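Local structure of putative creatinine amidohydrolase (Bacteroides fragilis, 3LUB) at residues T169-H174 with A224-E230. The protein probably hydrolyses carbon-nitrogen bonds of linear amides, using a pair of zinc ions, as a member of the creatininase superfamily. Numbering follows the deposited sequence.
Sequences TSVMMH and ATAEKGE
His174 lays its imidazole across the backbone of Glu230: Glu230 CA sits 3.7 Å from the ring centroid and 4° off the ring normal, a CH-pi contact over the face. Traced outward, His174 CB first meets the carbonyl oxygen Ala226 O at 3.5 Å; CG and CD2 are equally far from Glu230 CA, which stands over the ring centre; ND1 comes within 3.5 Å of Glu230 CB; at the far end CE1 meets CB and CG of Glu230, and NE2 comes nearest Glu230 CA. With CG anti to the backbone N (chi1 168°), the ring is carried out over the first turn of helix 226-249. The axes of 169-174 and 226-230 approach to 6.6 Å and are nearly perpendicular. The absence of a side chain on Gly229 allows this approach: its N lies 3.5 Å from Ser170 CB. In the creatininase fold this pair joins helix 166-175, which carries the zinc ligand Glu168, to the start of helix 226-249. At that start Thr225 is the N-cap, its OG1 accepting from Lys228 N, while Thr225 N donates to Ser170 OG at 3.2 Å, bent to 142°. Ser170 OG also bonds to Glu166 O. The selenomethionine Met173 packs SE against CB and the carbonyl oxygen of Ala224, and its bent end brings CE against Thr225 CA.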
# COMPACT_ATOMS: atom_id res chain seq x y z
N THR F 169 -24.83 -15.14 -25.12
CA THR F 169 -25.28 -14.61 -26.42
C THR F 169 -26.79 -14.43 -26.45
O THR F 169 -27.27 -13.41 -26.91
CB THR F 169 -24.84 -15.47 -27.60
OG1 THR F 169 -23.42 -15.65 -27.56
CG2 THR F 169 -25.20 -14.79 -28.89
N SER F 170 -27.53 -15.41 -25.93
CA SER F 170 -28.99 -15.35 -25.94
C SER F 170 -29.48 -14.17 -25.13
O SER F 170 -30.38 -13.48 -25.57
CB SER F 170 -29.64 -16.64 -25.38
OG SER F 170 -29.40 -17.75 -26.23
N VAL F 171 -28.91 -13.98 -23.95
CA VAL F 171 -29.38 -12.92 -23.06
C VAL F 171 -29.03 -11.55 -23.67
O VAL F 171 -29.82 -10.63 -23.57
CB VAL F 171 -28.82 -13.08 -21.64
CG1 VAL F 171 -29.32 -11.94 -20.72
CG2 VAL F 171 -29.19 -14.49 -21.05
N MSE F 172 -27.89 -11.43 -24.36
CA MSE F 172 -27.56 -10.18 -25.08
C MSE F 172 -28.55 -9.97 -26.22
O MSE F 172 -28.99 -8.85 -26.45
CB MSE F 172 -26.14 -10.21 -25.65
CG MSE F 172 -25.68 -8.88 -26.25
SE MSE F 172 -25.69 -7.38 -24.91
CE MSE F 172 -24.20 -7.90 -23.70
N MSE F 173 -28.89 -11.03 -26.95
CA MSE F 173 -29.83 -10.92 -28.07
C MSE F 173 -31.17 -10.42 -27.59
O MSE F 173 -31.84 -9.65 -28.29
CB MSE F 173 -29.98 -12.23 -28.82
CG MSE F 173 -28.80 -12.56 -29.71
SE MSE F 173 -28.87 -14.41 -30.36
CE MSE F 173 -30.15 -14.23 -31.98
N HIS F 174 -31.55 -10.83 -26.39
CA HIS F 174 -32.80 -10.37 -25.77
C HIS F 174 -32.75 -8.90 -25.38
O HIS F 174 -33.57 -8.11 -25.82
CB HIS F 174 -33.12 -11.24 -24.57
CG HIS F 174 -34.20 -10.71 -23.70
ND1 HIS F 174 -35.49 -10.52 -24.14
CD2 HIS F 174 -34.20 -10.40 -22.38
CE1 HIS F 174 -36.23 -10.08 -23.14
NE2 HIS F 174 -35.48 -10.00 -22.06
N ALA F 224 -27.91 -19.80 -30.08
CA ALA F 224 -28.43 -18.68 -29.31
C ALA F 224 -29.66 -18.00 -29.99
O ALA F 224 -29.68 -17.83 -31.22
CB ALA F 224 -27.28 -17.64 -29.09
N THR F 225 -30.68 -17.64 -29.21
CA THR F 225 -31.80 -16.85 -29.71
C THR F 225 -32.25 -15.87 -28.62
O THR F 225 -32.04 -16.11 -27.45
CB THR F 225 -33.02 -17.76 -30.10
OG1 THR F 225 -33.66 -18.28 -28.93
CG2 THR F 225 -32.61 -18.92 -30.98
N ALA F 226 -32.88 -14.76 -29.02
CA ALA F 226 -33.47 -13.80 -28.10
C ALA F 226 -34.48 -14.44 -27.15
O ALA F 226 -34.56 -14.11 -25.96
CB ALA F 226 -34.16 -12.64 -28.89
N GLU F 227 -35.29 -15.36 -27.67
CA GLU F 227 -36.28 -16.04 -26.85
C GLU F 227 -35.71 -16.94 -25.79
O GLU F 227 -36.21 -16.99 -24.69
CB GLU F 227 -37.20 -16.89 -27.74
CG GLU F 227 -38.30 -17.56 -26.94
CD GLU F 227 -39.29 -18.27 -27.80
OE1 GLU F 227 -39.99 -17.60 -28.59
OE2 GLU F 227 -39.36 -19.51 -27.68
N LYS F 228 -34.67 -17.70 -26.13
CA LYS F 228 -33.99 -18.46 -25.08
C LYS F 228 -33.51 -17.53 -23.95
O LYS F 228 -33.64 -17.88 -22.79
CB LYS F 228 -32.83 -19.26 -25.62
CG LYS F 228 -33.19 -20.47 -26.46
CD LYS F 228 -31.93 -21.09 -26.99
CE LYS F 228 -32.16 -22.38 -27.66
NZ LYS F 228 -30.95 -22.90 -28.40
N GLY F 229 -32.99 -16.37 -24.29
CA GLY F 229 -32.46 -15.40 -23.32
C GLY F 229 -33.57 -14.83 -22.45
O GLY F 229 -33.44 -14.72 -21.23
N GLU F 230 -34.68 -14.49 -23.11
CA GLU F 230 -35.86 -13.95 -22.43
C GLU F 230 -36.39 -14.89 -21.38
O GLU F 230 -36.76 -14.45 -20.28
CB GLU F 230 -36.96 -13.66 -23.44
CG GLU F 230 -38.25 -13.17 -22.83
CD GLU F 230 -39.30 -12.85 -23.89
OE1 GLU F 230 -39.43 -13.62 -24.88
OE2 GLU F 230 -39.96 -11.80 -23.75